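Flavin-containing monooxygenase (Allium sativum, PDB 6WPU) probably uses its bound FAD to add one oxygen atom to the sulfur of S-allyl-L-cysteine. Local coordinates at residues H24-G29 with E171-V176; T48-R53 with R138-E143. All blocks are in the same frame, centred on the assembly; numbering follows the deposited sequence.

Interaction 1 (H24-G29 with E171-V176). With FAD (flavin-adenine dinucleotide), chain B.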
loop_
_atom_site.group_PDB
_atom_site.type_symbol
_atom_site.label_atom_id
_atom_site.label_comp_id
_atom_site.label_asym_id
_atom_site.label_seq_id
_atom_site.Cartn_x
_atom_site.Cartn_y
_atom_site.Cartn_z
ATOM N N HIS A 24 18.050 -20.374 1.317
ATOM C CA HIS A 24 18.313 -19.289 2.251
ATOM C C HIS A 24 17.935 -17.971 1.568
ATOM O O HIS A 24 18.505 -17.622 0.523
ATOM C CB HIS A 24 19.776 -19.304 2.692
ATOM C CG HIS A 24 20.089 -18.299 3.750
ATOM N ND1 HIS A 24 19.440 -18.275 4.967
ATOM C CD2 HIS A 24 20.965 -17.265 3.769
ATOM C CE1 HIS A 24 19.908 -17.273 5.692
ATOM N NE2 HIS A 24 20.839 -16.649 4.991
ATOM N N VAL A 25 16.982 -17.248 2.157
ATOM C CA VAL A 25 16.253 -16.178 1.472
ATOM C C VAL A 25 16.298 -14.890 2.286
ATOM O O VAL A 25 16.039 -14.899 3.497
ATOM C CB VAL A 25 14.790 -16.576 1.221
ATOM C CG1 VAL A 25 14.082 -15.504 0.345
ATOM C CG2 VAL A 25 14.736 -17.965 0.574
ATOM N N ALA A 26 16.580 -13.777 1.618
ATOM C CA ALA A 26 16.505 -12.477 2.272
ATOM C C ALA A 26 15.106 -11.898 2.114
ATOM O O ALA A 26 14.487 -12.012 1.049
ATOM C CB ALA A 26 17.532 -11.504 1.699
ATOM N N ILE A 27 14.614 -11.280 3.185
ATOM C CA ILE A 27 13.368 -10.528 3.168
ATOM C C ILE A 27 13.698 -9.075 3.464
ATOM O O ILE A 27 14.281 -8.761 4.513
ATOM C CB ILE A 27 12.351 -11.079 4.173
ATOM C CG1 ILE A 27 12.009 -12.516 3.796
ATOM C CG2 ILE A 27 11.083 -10.207 4.195
ATOM C CD1 ILE A 27 11.458 -13.257 4.916
ATOM N N ILE A 28 13.345 -8.194 2.542
ATOM C CA ILE A 28 13.635 -6.775 2.682
ATOM C C ILE A 28 12.346 -6.099 3.120
ATOM O O ILE A 28 11.448 -5.882 2.303
ATOM C CB ILE A 28 14.184 -6.180 1.385
ATOM C CG1 ILE A 28 15.427 -6.961 0.955
ATOM C CG2 ILE A 28 14.514 -4.690 1.574
ATOM C CD1 ILE A 28 15.957 -6.505 -0.353
ATOM N N GLY A 29 12.256 -5.792 4.410
ATOM C CA GLY A 29 11.165 -5.048 5.030
ATOM C C GLY A 29 10.379 -5.957 5.963
ATOM O O GLY A 29 10.179 -7.143 5.678
ATOM N N GLU A 171 25.509 -10.189 3.332
ATOM C CA GLU A 171 25.228 -11.612 3.452
ATOM C C GLU A 171 24.810 -12.140 2.089
ATOM O O GLU A 171 24.176 -11.430 1.303
ATOM C CB GLU A 171 24.140 -11.877 4.507
ATOM C CG GLU A 171 23.773 -13.360 4.680
ATOM C CD GLU A 171 22.830 -13.631 5.862
ATOM O OE1 GLU A 171 22.411 -14.800 6.035
ATOM O OE2 GLU A 171 22.523 -12.691 6.627
ATOM N N GLY A 172 25.186 -13.388 1.812
ATOM C CA GLY A 172 24.824 -14.031 0.564
ATOM C C GLY A 172 23.548 -14.844 0.703
ATOM O O GLY A 172 23.240 -15.363 1.770
ATOM N N PHE A 173 22.788 -14.930 -0.391
ATOM C CA PHE A 173 21.473 -15.558 -0.373
ATOM C C PHE A 173 21.229 -16.329 -1.661
ATOM O O PHE A 173 21.760 -15.992 -2.724
ATOM C CB PHE A 173 20.346 -14.519 -0.188
ATOM C CG PHE A 173 20.370 -13.859 1.151
ATOM C CD1 PHE A 173 21.075 -12.667 1.338
ATOM C CD2 PHE A 173 19.722 -14.450 2.237
ATOM C CE1 PHE A 173 21.118 -12.060 2.586
ATOM C CE2 PHE A 173 19.773 -13.862 3.503
ATOM C CZ PHE A 173 20.463 -12.646 3.668
ATOM N N ASP A 174 20.394 -17.364 -1.552
ATOM C CA ASP A 174 19.866 -18.017 -2.748
ATOM C C ASP A 174 18.791 -17.175 -3.426
ATOM O O ASP A 174 18.620 -17.256 -4.650
ATOM C CB ASP A 174 19.271 -19.368 -2.388
ATOM C CG ASP A 174 20.305 -20.333 -1.827
ATOM O OD1 ASP A 174 21.378 -20.494 -2.454
ATOM O OD2 ASP A 174 20.027 -20.918 -0.757
ATOM N N ALA A 175 18.034 -16.402 -2.649
ATOM C CA ALA A 175 16.879 -15.695 -3.182
ATOM C C ALA A 175 16.617 -14.473 -2.322
ATOM O O ALA A 175 16.975 -14.426 -1.142
ATOM C CB ALA A 175 15.635 -16.602 -3.240
ATOM N N VAL A 176 15.994 -13.472 -2.934
ATOM C CA VAL A 176 15.656 -12.222 -2.265
ATOM C C VAL A 176 14.186 -11.929 -2.533
ATOM O O VAL A 176 13.756 -11.942 -3.693
ATOM C CB VAL A 176 16.530 -11.060 -2.769
ATOM C CG1 VAL A 176 16.034 -9.712 -2.188
ATOM C CG2 VAL A 176 17.982 -11.296 -2.418
HETATM P PA FAD B . 4.871 -1.182 4.402
HETATM O O1A FAD B . 3.798 -1.115 5.489
HETATM O O2A FAD B . 5.362 0.023 3.773
HETATM O O5B FAD B . 6.163 -1.793 4.902
HETATM C C5B FAD B . 7.424 -1.828 4.245
HETATM C C4B FAD B . 8.568 -2.023 5.266
HETATM O O4B FAD B . 9.831 -2.183 4.683
HETATM C C3B FAD B . 8.673 -0.887 6.248
HETATM O O3B FAD B . 8.679 -1.359 7.556
HETATM C C2B FAD B . 9.975 -0.239 5.934
HETATM O O2B FAD B . 10.588 0.327 7.036
HETATM C C1B FAD B . 10.753 -1.406 5.399
HETATM N N9A FAD B . 11.817 -1.038 4.494
HETATM C C8A FAD B . 11.698 -0.174 3.412
HETATM N N7A FAD B . 12.880 -0.057 2.793
HETATM C C5A FAD B . 13.834 -0.827 3.462
HETATM C C6A FAD B . 15.194 -1.074 3.284
HETATM N N6A FAD B . 15.931 -0.473 2.198
HETATM N N1A FAD B . 15.834 -1.910 4.121
HETATM C C2A FAD B . 15.195 -2.501 5.164
HETATM N N3A FAD B . 13.876 -2.289 5.382
HETATM C C4A FAD B . 13.175 -1.464 4.557
HETATM N N1 FAD B . -4.752 -1.696 3.873
HETATM C C2 FAD B . -5.807 -2.334 4.616
HETATM O O2 FAD B . -5.896 -3.682 4.650
HETATM N N3 FAD B . -6.797 -1.586 5.212
HETATM C C4 FAD B . -6.745 -0.208 5.176
HETATM O O4 FAD B . -7.697 0.556 5.767
HETATM C C4X FAD B . -5.563 0.489 4.634
HETATM N N5 FAD B . -5.409 1.857 4.817
HETATM C C5X FAD B . -4.264 2.482 4.332
HETATM C C6 FAD B . -4.115 3.866 4.504
HETATM C C7 FAD B . -2.964 4.486 4.032
HETATM C C7M FAD B . -2.819 5.973 4.213
HETATM C C8 FAD B . -1.972 3.748 3.389
HETATM C C8M FAD B . -0.729 4.390 2.861
HETATM C C9 FAD B . -2.121 2.368 3.212
HETATM C C9A FAD B . -3.263 1.736 3.682
HETATM N N10 FAD B . -3.407 0.316 3.515
HETATM C C10 FAD B . -4.557 -0.324 3.998
HETATM C "C1'" FAD B . -2.381 -0.456 2.796
HETATM C "C2'" FAD B . -1.094 -0.826 3.502
HETATM O "O2'" FAD B . -0.042 -0.420 2.727
HETATM C "C3'" FAD B . -1.086 -2.337 3.557
HETATM O "O3'" FAD B . -2.048 -2.611 4.501
HETATM C "C4'" FAD B . 0.226 -2.978 3.995
HETATM O "O4'" FAD B . 0.642 -2.329 5.140
HETATM C "C5'" FAD B . 1.349 -3.025 2.953
HETATM O "O5'" FAD B . 2.476 -3.300 3.733
HETATM P P FAD B . 3.980 -3.521 3.287
HETATM O O1P FAD B . 4.719 -4.550 4.225
HETATM O O2P FAD B . 3.896 -3.830 1.740
HETATM O O3P FAD B . 4.536 -1.977 3.170
#
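Ala26 CB sits over the centre of the Phe173 ring, 3.5 Å from its centroid and almost exactly on the ring normal, a CH-pi contact in which all six ring carbons are nearly equidistant from the methyl. Phe173 has CG anti to the carbonyl carbon (chi1 -67°), and this sets the ring over Ala26 of strand 24-28. Two further apolar pairs continue this layer: Ala26 CB meets Val176 CG2, and the tip of Ile28, its CD1, lies 3.7 Å from Val176 CG1. Val159 of the antiparallel sheet packs on Ala26, Phe173 and Val176 alike, so the layer joins that sheet to the parallel one. On the other side of the parallel sheet, Val25 packs on Ala175.

Residues 175-176 pair in parallel with Val25 and Ala26 in the FAD-binding Rossmann-type sheet, whereas 171-173 comes from the antiparallel sheet and crosses strand 24-28 steeply. Ala26 N donates to Ala175 O at 2.9 Å, while His24 O takes Asp174 N at 2.8 Å and, weakly, Ala175 N.

Outward from the ring, the imidazole of His24 runs nearly parallel to Phe173, planes 13° apart, but slid so far that the rings barely overlap. His24 NE2 donates to Glu171 OE1 at 2.6 Å, the oxygen lying close to the imidazole plane and met on its anti side, 34° out of the carboxylate plane. Thr47 OG1 bonds to ND1, and Thr49 OG1 to Glu171 OE1, which probably fixes the ring's flip. Asp174 OD2 accepts His24 N almost straight, at 2.9 Å, through its anti lone pair, leaving OD1 to a salt bridge with Lys156. Chemically, two carboxylates clasp the strand's start, and Glu171 would probably favour a proton on NE2 and, were the ring to be charged, stabilise it.

Interaction 2 (T48-R53 with R138-E143). With FAD (flavin-adenine dinucleotide), chain B; SO4 (sulfate ion), chain G.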
loop_
_atom_site.group_PDB
_atom_site.type_symbol
_atom_site.label_atom_id
_atom_site.label_comp_id
_atom_site.label_asym_id
_atom_site.label_seq_id
_atom_site.Cartn_x
_atom_site.Cartn_y
_atom_site.Cartn_z
ATOM N N THR A 48 15.785 -17.831 6.489
ATOM C CA THR A 48 15.597 -16.446 6.070
ATOM C C THR A 48 16.451 -15.537 6.927
ATOM O O THR A 48 16.791 -15.864 8.064
ATOM C CB THR A 48 14.140 -15.957 6.191
ATOM O OG1 THR A 48 13.745 -15.984 7.567
ATOM C CG2 THR A 48 13.175 -16.810 5.374
ATOM N N THR A 49 16.771 -14.378 6.358
ATOM C CA THR A 49 17.245 -13.218 7.103
ATOM C C THR A 49 16.312 -12.062 6.764
ATOM O O THR A 49 16.123 -11.736 5.585
ATOM C CB THR A 49 18.698 -12.869 6.753
ATOM O OG1 THR A 49 19.558 -13.983 7.048
ATOM C CG2 THR A 49 19.162 -11.639 7.529
ATOM N N ILE A 50 15.718 -11.457 7.787
ATOM C CA ILE A 50 14.759 -10.374 7.608
ATOM C C ILE A 50 15.444 -9.063 7.968
ATOM O O ILE A 50 15.958 -8.912 9.084
ATOM C CB ILE A 50 13.510 -10.587 8.473
ATOM C CG1 ILE A 50 12.997 -12.031 8.327
ATOM C CG2 ILE A 50 12.460 -9.548 8.119
ATOM C CD1 ILE A 50 12.137 -12.487 9.495
ATOM N N PHE A 51 15.442 -8.111 7.041
ATOM C CA PHE A 51 16.039 -6.802 7.264
ATOM C C PHE A 51 14.929 -5.785 7.436
ATOM O O PHE A 51 14.040 -5.689 6.582
ATOM C CB PHE A 51 16.947 -6.389 6.097
ATOM C CG PHE A 51 18.072 -7.340 5.836
ATOM C CD1 PHE A 51 19.305 -7.178 6.476
ATOM C CD2 PHE A 51 17.894 -8.410 4.973
ATOM C CE1 PHE A 51 20.353 -8.074 6.248
ATOM C CE2 PHE A 51 18.929 -9.319 4.728
ATOM C CZ PHE A 51 20.171 -9.145 5.366
ATOM N N GLU A 52 14.970 -5.030 8.532
ATOM C CA GLU A 52 14.015 -3.948 8.762
ATOM C C GLU A 52 14.776 -2.675 9.112
ATOM O O GLU A 52 15.559 -2.651 10.070
ATOM C CB GLU A 52 13.022 -4.302 9.868
ATOM C CG GLU A 52 12.148 -3.125 10.328
ATOM C CD GLU A 52 11.423 -2.418 9.180
ATOM O OE1 GLU A 52 11.557 -1.173 9.068
ATOM O OE2 GLU A 52 10.717 -3.098 8.397
ATOM N N ARG A 53 14.538 -1.624 8.328
ATOM C CA ARG A 53 15.230 -0.354 8.530
ATOM C C ARG A 53 14.829 0.311 9.851
ATOM O O ARG A 53 15.675 0.891 10.537
ATOM C CB ARG A 53 14.937 0.555 7.340
ATOM C CG ARG A 53 14.991 2.015 7.633
ATOM C CD ARG A 53 13.811 2.716 7.007
ATOM N NE ARG A 53 12.558 2.419 7.706
ATOM C CZ ARG A 53 12.158 3.006 8.836
ATOM N NH1 ARG A 53 10.998 2.660 9.387
ATOM N NH2 ARG A 53 12.921 3.925 9.417
ATOM N N ARG A 138 10.658 -12.084 16.554
ATOM C CA ARG A 138 11.904 -12.288 17.274
ATOM C C ARG A 138 13.090 -12.494 16.337
ATOM O O ARG A 138 14.239 -12.391 16.781
ATOM C CB ARG A 138 11.758 -13.490 18.199
ATOM C CG ARG A 138 11.651 -14.778 17.417
ATOM C CD ARG A 138 11.262 -15.983 18.249
ATOM N NE ARG A 138 10.894 -17.072 17.343
ATOM C CZ ARG A 138 10.733 -18.337 17.708
ATOM N NH1 ARG A 138 10.921 -18.695 18.972
ATOM N NH2 ARG A 138 10.392 -19.245 16.803
ATOM N N GLU A 139 12.848 -12.781 15.056
ATOM C CA GLU A 139 13.930 -13.023 14.111
ATOM C C GLU A 139 14.257 -11.812 13.238
ATOM O O GLU A 139 15.223 -11.864 12.468
ATOM C CB GLU A 139 13.585 -14.228 13.229
ATOM C CG GLU A 139 13.208 -15.458 14.059
ATOM C CD GLU A 139 13.002 -16.713 13.232
ATOM O OE1 GLU A 139 13.233 -16.664 12.002
ATOM O OE2 GLU A 139 12.610 -17.750 13.817
ATOM N N VAL A 140 13.490 -10.723 13.335
ATOM C CA VAL A 140 13.706 -9.592 12.442
ATOM C C VAL A 140 14.970 -8.854 12.872
ATOM O O VAL A 140 15.132 -8.505 14.046
ATOM C CB VAL A 140 12.477 -8.667 12.445
ATOM C CG1 VAL A 140 12.735 -7.416 11.621
ATOM C CG2 VAL A 140 11.247 -9.403 11.920
ATOM N N GLY A 141 15.895 -8.648 11.934
ATOM C CA GLY A 141 17.048 -7.806 12.207
ATOM C C GLY A 141 16.672 -6.329 12.133
ATOM O O GLY A 141 16.477 -5.795 11.041
ATOM N N MET A 142 16.574 -5.661 13.284
ATOM C CA MET A 142 16.077 -4.293 13.361
ATOM C C MET A 142 17.176 -3.282 13.062
ATOM O O MET A 142 18.357 -3.534 13.302
ATOM C CB MET A 142 15.506 -3.996 14.752
ATOM C CG MET A 142 14.503 -5.018 15.277
ATOM S SD MET A 142 13.032 -5.205 14.235
ATOM C CE MET A 142 12.654 -3.572 13.850
ATOM N N GLU A 143 16.765 -2.105 12.572
ATOM C CA GLU A 143 17.693 -1.002 12.314
ATOM C C GLU A 143 18.779 -1.416 11.328
ATOM O O GLU A 143 19.938 -1.019 11.437
ATOM C CB GLU A 143 18.295 -0.472 13.621
ATOM C CG GLU A 143 17.198 -0.198 14.640
ATOM C CD GLU A 143 17.602 0.735 15.745
ATOM O OE1 GLU A 143 18.525 0.396 16.500
ATOM O OE2 GLU A 143 16.981 1.809 15.864
HETATM P PA FAD B . 4.871 -1.182 4.402
HETATM O O1A FAD B . 3.798 -1.115 5.489
HETATM O O2A FAD B . 5.362 0.023 3.773
HETATM O O5B FAD B . 6.163 -1.793 4.902
HETATM C C5B FAD B . 7.424 -1.828 4.245
HETATM C C4B FAD B . 8.568 -2.023 5.266
HETATM O O4B FAD B . 9.831 -2.183 4.683
HETATM C C3B FAD B . 8.673 -0.887 6.248
HETATM O O3B FAD B . 8.679 -1.359 7.556
HETATM C C2B FAD B . 9.975 -0.239 5.934
HETATM O O2B FAD B . 10.588 0.327 7.036
HETATM C C1B FAD B . 10.753 -1.406 5.399
HETATM N N9A FAD B . 11.817 -1.038 4.494
HETATM C C8A FAD B . 11.698 -0.174 3.412
HETATM N N7A FAD B . 12.880 -0.057 2.793
HETATM C C5A FAD B . 13.834 -0.827 3.462
HETATM C C6A FAD B . 15.194 -1.074 3.284
HETATM N N6A FAD B . 15.931 -0.473 2.198
HETATM N N1A FAD B . 15.834 -1.910 4.121
HETATM C C2A FAD B . 15.195 -2.501 5.164
HETATM N N3A FAD B . 13.876 -2.289 5.382
HETATM C C4A FAD B . 13.175 -1.464 4.557
HETATM N N1 FAD B . -4.752 -1.696 3.873
HETATM C C2 FAD B . -5.807 -2.334 4.616
HETATM O O2 FAD B . -5.896 -3.682 4.650
HETATM N N3 FAD B . -6.797 -1.586 5.212
HETATM C C4 FAD B . -6.745 -0.208 5.176
HETATM O O4 FAD B . -7.697 0.556 5.767
HETATM C C4X FAD B . -5.563 0.489 4.634
HETATM N N5 FAD B . -5.409 1.857 4.817
HETATM C C5X FAD B . -4.264 2.482 4.332
HETATM C C6 FAD B . -4.115 3.866 4.504
HETATM C C7 FAD B . -2.964 4.486 4.032
HETATM C C7M FAD B . -2.819 5.973 4.213
HETATM C C8 FAD B . -1.972 3.748 3.389
HETATM C C8M FAD B . -0.729 4.390 2.861
HETATM C C9 FAD B . -2.121 2.368 3.212
HETATM C C9A FAD B . -3.263 1.736 3.682
HETATM N N10 FAD B . -3.407 0.316 3.515
HETATM C C10 FAD B . -4.557 -0.324 3.998
HETATM C "C1'" FAD B . -2.381 -0.456 2.796
HETATM C "C2'" FAD B . -1.094 -0.826 3.502
HETATM O "O2'" FAD B . -0.042 -0.420 2.727
HETATM C "C3'" FAD B . -1.086 -2.337 3.557
HETATM O "O3'" FAD B . -2.048 -2.611 4.501
HETATM C "C4'" FAD B . 0.226 -2.978 3.995
HETATM O "O4'" FAD B . 0.642 -2.329 5.140
HETATM C "C5'" FAD B . 1.349 -3.025 2.953
HETATM O "O5'" FAD B . 2.476 -3.300 3.733
HETATM P P FAD B . 3.980 -3.521 3.287
HETATM O O1P FAD B . 4.719 -4.550 4.225
HETATM O O2P FAD B . 3.896 -3.830 1.740
HETATM O O3P FAD B . 4.536 -1.977 3.170
HETATM S S SO4 G . 11.941 4.175 13.284
HETATM O O1 SO4 G . 11.431 5.455 13.778
HETATM O O2 SO4 G . 12.106 4.235 11.832
HETATM O O3 SO4 G . 11.001 3.102 13.615
HETATM O O4 SO4 G . 13.228 3.904 13.918
HETATM O O HOH W 1 14.734 -15.717 9.999
HETATM O O HOH W 2 16.045 -12.616 10.218
#
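Ile50 and Val140 meet on one face of a parallel pair, in which the short, weakly bonded strand 140-142, outermost in the Rossmann-type sheet within this chain, lies beside strand 47-52. The short strand axes approach to 4.8 Å at 33°. Two backbone hydrogen bonds flank Phe51: Gly141 N to Ile50 O, 2.9 Å, and Glu52 N to Gly141 O, 3.0 Å.

The apolar packing lies on the face carrying Ile50, Val140 and Glu52. Ile50 crosses Val140 at about a right angle, both its CG2 and CD1 lying 4.0 Å from Val140 CG2. The other branch, Val140 CG1, presses on Glu52 CB, and Met142, bent at chi2 and chi3, folds its CE methyl onto Glu52 CG at 3.6 Å.

Water joins the segments at the Thr48 end: one molecule accepts from Ile50 N and donates to Glu139 O, and another donates to Thr48 O and Glu139 OE1.

Polar contacts with the cofactor complete the account. Glu52, bent at chi2 (53°), turns its carboxylate from strand 140-142 to the FAD ribose, where O2B donates to OE1 at 2.7 Å and O3B to OE2. This carboxylate at the end of the second strand, holding both ribose hydroxyls, is a hallmark of dinucleotide-binding Rossmann folds. Gly54 N and Ala30 N bond to OE1 and OE2 in turn, fixing its rotation. With an alanine at Glu52, both ribose hydroxyls would probably lose their acceptor and the Met142 methyl part of its packing surface. Arg53 brings the edge of its guanidinium to ribose and to a sulfate, probably from the crystallisation liquor: Arg53 NE donates to FAD O2B at 3.0 Å, and Arg53 NH2 to sulfate O2 at 2.6 Å.

Overall arrangement
Interactions 1 and 2 lie side by side in one five-stranded parallel sheet, their centres 11 Å apart and on the same side of the chain's centre. Strands 24-28 and 47-52 are neighbours there, so the order 140-142, 47-52, 24-28, 175-178 runs through both contacts. They also touch directly: Phe51 N lies 2.9 Å from Ile27 O, and Gly29 N 2.8 Å from Phe51 O, both probable hydrogen bonds. Along the chain, interaction 2 is nested within the loop that interaction 1 closes. Gly29, in a GxGxxG-like turn, and Glu52 reach FAD from adjacent strand ends, which places its adenosine half at the C-terminal ends of these strands.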